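Local structure of C-1-tetrahydrofolate synthase, cytoplasmic, putative (Trypanosoma brucei, 4CJX) at residues I232-R244 / G270-A282. The protein probably oxidises methylenetetrahydrofolate with NADP+ and hydrolyses the resulting methenyl form, as a homodimeric dehydrogenase-cyclohydrolase of one-carbon metabolism. Sequence-based numbering, arbitrary orientation.
Sequences IVVSAAGQPGLVR and GYRLVGDVCFDVA
The buried carboxylate of D276 enters the segment S235-Q239 and takes hydrogen bonds from four of its residues. CG lies anti to its own carbonyl carbon (chi1 -71°), which carries the group into the loop after strand 232-235. There OD2 accepts three: S235 OG, 2.9 Å from D276 OD2, takes the anti lone pair, while A237 N, at 2.8 Å from the same oxygen, and the longer bond from G238 N use the syn side. The Q239 N–D276 OD1 bond, 3.0 Å, instead arrives from above the carboxylate plane. Donors on both sides of OD2 and one above the plane at OD1 should fix the group's rotation and probably stabilise its negative charge. The D256 carboxylate accepts the backbone N-H of D276 and V277. D276 O receives V243 N and V243 O receives C278 N, both at 2.9 Å, a single beta bridge setting V243 CB against V277 CG2. P240 CB rests on V274 CG1, 3.7 Å away, and C278 SG touches G241 CA. The contact ties the loop after a parallel strand of the Rossmann-type NAD(P)-binding domain to the segment leaving the 260-263/271-274 hairpin, with A236 and A237 beside A196 and S216, which bind NADP(+) in this protein, though not in this chain.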
loop_
_atom_site.group_PDB
_atom_site.type_symbol
_atom_site.label_atom_id
_atom_site.label_comp_id
_atom_site.label_asym_id
_atom_site.label_seq_id
_atom_site.Cartn_x
_atom_site.Cartn_y
_atom_site.Cartn_z
ATOM N N ILE B 232 2.113 18.747 7.513
ATOM C CA ILE B 232 1.378 18.662 6.270
ATOM C C ILE B 232 0.091 17.880 6.493
ATOM O O ILE B 232 0.117 16.784 7.055
ATOM C CB ILE B 232 2.201 17.972 5.167
ATOM C CG1 ILE B 232 3.394 18.830 4.768
ATOM C CG2 ILE B 232 1.311 17.687 3.960
ATOM C CD1 ILE B 232 4.480 18.039 4.069
ATOM N N VAL B 233 -1.026 18.460 6.053
ATOM C CA VAL B 233 -2.327 17.834 6.192
ATOM C C VAL B 233 -2.924 17.558 4.798
ATOM O O VAL B 233 -3.107 18.487 4.001
ATOM C CB VAL B 233 -3.327 18.718 6.968
ATOM C CG1 VAL B 233 -4.711 18.058 6.965
ATOM C CG2 VAL B 233 -2.849 19.030 8.400
ATOM N N VAL B 234 -3.204 16.287 4.528
ATOM C CA VAL B 234 -3.917 15.879 3.353
ATOM C C VAL B 234 -5.203 15.217 3.766
ATOM O O VAL B 234 -5.215 14.064 4.192
ATOM C CB VAL B 234 -3.134 14.883 2.489
ATOM C CG1 VAL B 234 -3.950 14.558 1.258
ATOM C CG2 VAL B 234 -1.768 15.463 2.117
ATOM N N SER B 235 -6.302 15.956 3.593
ATOM C CA SER B 235 -7.609 15.481 3.984
ATOM C C SER B 235 -8.410 14.967 2.787
ATOM O O SER B 235 -8.787 15.736 1.920
ATOM C CB SER B 235 -8.407 16.587 4.683
ATOM O OG SER B 235 -9.373 15.961 5.500
ATOM N N ALA B 236 -8.718 13.680 2.805
ATOM C CA ALA B 236 -9.436 13.020 1.710
ATOM C C ALA B 236 -10.462 12.053 2.283
ATOM O O ALA B 236 -10.583 10.896 1.856
ATOM C CB ALA B 236 -8.440 12.293 0.824
ATOM N N ALA B 237 -11.203 12.527 3.265
ATOM C CA ALA B 237 -12.159 11.694 3.984
ATOM C C ALA B 237 -13.589 11.910 3.526
ATOM O O ALA B 237 -14.424 11.085 3.805
ATOM C CB ALA B 237 -12.046 11.959 5.482
ATOM N N GLY B 238 -13.883 13.032 2.862
ATOM C CA GLY B 238 -15.239 13.288 2.340
ATOM C C GLY B 238 -16.212 13.541 3.469
ATOM O O GLY B 238 -17.260 12.906 3.570
ATOM N N GLN B 239 -15.834 14.470 4.340
ATOM C CA GLN B 239 -16.608 14.798 5.515
ATOM C C GLN B 239 -16.445 16.284 5.723
ATOM O O GLN B 239 -15.407 16.725 6.189
ATOM C CB GLN B 239 -16.063 14.068 6.740
ATOM C CG GLN B 239 -16.841 14.333 8.014
ATOM C CD GLN B 239 -18.167 13.643 7.976
ATOM O OE1 GLN B 239 -18.234 12.417 7.867
ATOM N NE2 GLN B 239 -19.229 14.409 8.025
ATOM N N PRO B 240 -17.474 17.074 5.385
ATOM C CA PRO B 240 -17.305 18.523 5.495
ATOM C C PRO B 240 -17.089 19.005 6.918
ATOM O O PRO B 240 -17.768 18.567 7.847
ATOM C CB PRO B 240 -18.627 19.071 4.942
ATOM C CG PRO B 240 -19.240 17.944 4.182
ATOM C CD PRO B 240 -18.828 16.713 4.923
ATOM N N GLY B 241 -16.144 19.916 7.084
ATOM C CA GLY B 241 -15.852 20.465 8.401
ATOM C C GLY B 241 -15.176 19.501 9.348
ATOM O O GLY B 241 -15.165 19.724 10.554
ATOM N N LEU B 242 -14.602 18.424 8.818
ATOM C CA LEU B 242 -13.957 17.449 9.666
ATOM C C LEU B 242 -12.714 18.049 10.321
ATOM O O LEU B 242 -12.519 17.882 11.514
ATOM C CB LEU B 242 -13.546 16.206 8.865
ATOM C CG LEU B 242 -12.673 15.190 9.612
ATOM C CD1 LEU B 242 -13.485 14.595 10.744
ATOM C CD2 LEU B 242 -12.213 14.075 8.672
ATOM N N VAL B 243 -11.875 18.702 9.527
ATOM C CA VAL B 243 -10.642 19.296 10.030
ATOM C C VAL B 243 -10.898 20.721 10.502
ATOM O O VAL B 243 -10.966 21.659 9.694
ATOM C CB VAL B 243 -9.504 19.267 8.986
ATOM C CG1 VAL B 243 -8.220 19.882 9.545
ATOM C CG2 VAL B 243 -9.270 17.831 8.523
ATOM N N ARG B 244 -11.023 20.858 11.821
ATOM C CA ARG B 244 -11.149 22.160 12.478
ATOM C C ARG B 244 -9.936 23.032 12.249
ATOM O O ARG B 244 -8.817 22.581 12.353
ATOM C CB ARG B 244 -11.344 21.978 13.970
ATOM C CG ARG B 244 -12.781 21.758 14.408
ATOM C CD ARG B 244 -13.333 20.454 13.895
ATOM N NE ARG B 244 -14.397 19.901 14.738
ATOM C CZ ARG B 244 -14.970 18.704 14.529
ATOM N NH1 ARG B 244 -14.581 17.910 13.505
ATOM N NH2 ARG B 244 -15.937 18.291 15.352
ATOM N N GLY B 270 -28.736 21.874 -6.716
ATOM C CA GLY B 270 -29.273 21.846 -5.343
ATOM C C GLY B 270 -28.230 21.559 -4.261
ATOM O O GLY B 270 -28.567 21.420 -3.082
ATOM N N TYR B 271 -26.965 21.472 -4.648
ATOM C CA TYR B 271 -25.900 21.303 -3.672
ATOM C C TYR B 271 -24.688 22.125 -4.074
ATOM O O TYR B 271 -24.558 22.552 -5.229
ATOM C CB TYR B 271 -25.529 19.822 -3.501
ATOM C CG TYR B 271 -24.923 19.221 -4.748
ATOM C CD1 TYR B 271 -23.588 19.432 -5.059
ATOM C CD2 TYR B 271 -25.690 18.464 -5.627
ATOM C CE1 TYR B 271 -23.020 18.911 -6.194
ATOM C CE2 TYR B 271 -25.123 17.929 -6.776
ATOM C CZ TYR B 271 -23.778 18.153 -7.045
ATOM O OH TYR B 271 -23.184 17.645 -8.183
ATOM N N ARG B 272 -23.835 22.378 -3.090
ATOM C CA ARG B 272 -22.518 22.944 -3.316
ATOM C C ARG B 272 -21.516 21.866 -2.876
ATOM O O ARG B 272 -21.854 20.991 -2.074
ATOM C CB ARG B 272 -22.315 24.241 -2.509
ATOM C CG ARG B 272 -22.458 24.044 -1.002
ATOM C CD ARG B 272 -22.296 25.314 -0.150
ATOM N NE ARG B 272 -21.164 26.130 -0.594
ATOM C CZ ARG B 272 -21.260 27.177 -1.414
ATOM N NH1 ARG B 272 -22.433 27.610 -1.847
ATOM N NH2 ARG B 272 -20.163 27.833 -1.759
ATOM N N LEU B 273 -20.295 21.948 -3.400
ATOM C CA LEU B 273 -19.181 21.096 -2.970
ATOM C C LEU B 273 -18.424 21.724 -1.817
ATOM O O LEU B 273 -17.982 22.868 -1.918
ATOM C CB LEU B 273 -18.227 20.838 -4.139
ATOM C CG LEU B 273 -18.857 20.023 -5.262
ATOM C CD1 LEU B 273 -17.812 19.748 -6.335
ATOM C CD2 LEU B 273 -19.502 18.715 -4.790
ATOM N N VAL B 274 -18.302 20.975 -0.713
ATOM C CA VAL B 274 -17.663 21.459 0.502
ATOM C C VAL B 274 -16.500 20.526 0.838
ATOM O O VAL B 274 -16.649 19.283 0.819
ATOM C CB VAL B 274 -18.661 21.537 1.687
ATOM C CG1 VAL B 274 -17.996 22.104 2.922
ATOM C CG2 VAL B 274 -19.855 22.423 1.351
ATOM N N GLY B 275 -15.352 21.140 1.142
ATOM C CA GLY B 275 -14.149 20.430 1.466
ATOM C C GLY B 275 -14.203 19.883 2.874
ATOM O O GLY B 275 -15.139 20.197 3.644
ATOM N N ASP B 276 -13.186 19.090 3.219
ATOM C CA ASP B 276 -13.025 18.555 4.577
ATOM C C ASP B 276 -12.580 19.586 5.613
ATOM O O ASP B 276 -12.782 19.388 6.812
ATOM C CB ASP B 276 -11.980 17.427 4.569
ATOM C CG ASP B 276 -12.476 16.161 3.892
ATOM O OD1 ASP B 276 -13.590 16.111 3.312
ATOM O OD2 ASP B 276 -11.743 15.189 3.955
ATOM N N VAL B 277 -11.952 20.669 5.151
ATOM C CA VAL B 277 -11.301 21.618 6.048
ATOM C C VAL B 277 -12.171 22.854 6.317
ATOM O O VAL B 277 -12.785 23.403 5.401
ATOM C CB VAL B 277 -9.954 22.082 5.449
ATOM C CG1 VAL B 277 -9.279 23.124 6.334
ATOM C CG2 VAL B 277 -9.009 20.886 5.243
ATOM N N CYS B 278 -12.220 23.274 7.578
ATOM C CA CYS B 278 -12.759 24.602 7.952
ATOM C C CYS B 278 -11.801 25.694 7.486
ATOM O O CYS B 278 -10.967 26.196 8.242
ATOM C CB CYS B 278 -13.018 24.686 9.460
ATOM S SG CYS B 278 -14.138 23.379 10.022
ATOM N N PHE B 279 -11.950 26.068 6.228
ATOM C CA PHE B 279 -10.977 26.896 5.516
ATOM C C PHE B 279 -10.852 28.283 6.115
ATOM O O PHE B 279 -9.764 28.828 6.198
ATOM C CB PHE B 279 -11.442 26.963 4.059
ATOM C CG PHE B 279 -10.638 27.858 3.161
ATOM C CD1 PHE B 279 -10.954 29.215 3.046
ATOM C CD2 PHE B 279 -9.670 27.321 2.313
ATOM C CE1 PHE B 279 -10.259 30.025 2.164
ATOM C CE2 PHE B 279 -8.980 28.120 1.425
ATOM C CZ PHE B 279 -9.274 29.477 1.343
ATOM N N ASP B 280 -11.966 28.839 6.567
ATOM C CA ASP B 280 -11.966 30.222 7.037
ATOM C C ASP B 280 -11.059 30.377 8.260
ATOM O O ASP B 280 -10.330 31.319 8.353
ATOM C CB ASP B 280 -13.393 30.733 7.295
ATOM C CG ASP B 280 -14.217 30.869 6.000
ATOM O OD1 ASP B 280 -13.636 30.866 4.902
ATOM O OD2 ASP B 280 -15.461 31.001 6.058
ATOM N N VAL B 281 -11.054 29.407 9.151
ATOM C CA VAL B 281 -10.149 29.436 10.308
ATOM C C VAL B 281 -8.755 28.893 9.941
ATOM O O VAL B 281 -7.732 29.443 10.373
ATOM C CB VAL B 281 -10.763 28.649 11.491
ATOM C CG1 VAL B 281 -9.845 28.653 12.693
ATOM C CG2 VAL B 281 -12.117 29.228 11.870
ATOM N N ALA B 282 -8.725 27.814 9.153
ATOM C CA ALA B 282 -7.446 27.179 8.748
ATOM C C ALA B 282 -6.518 28.129 8.013
ATOM O O ALA B 282 -5.301 28.070 8.233
ATOM C CB ALA B 282 -7.670 25.942 7.889
#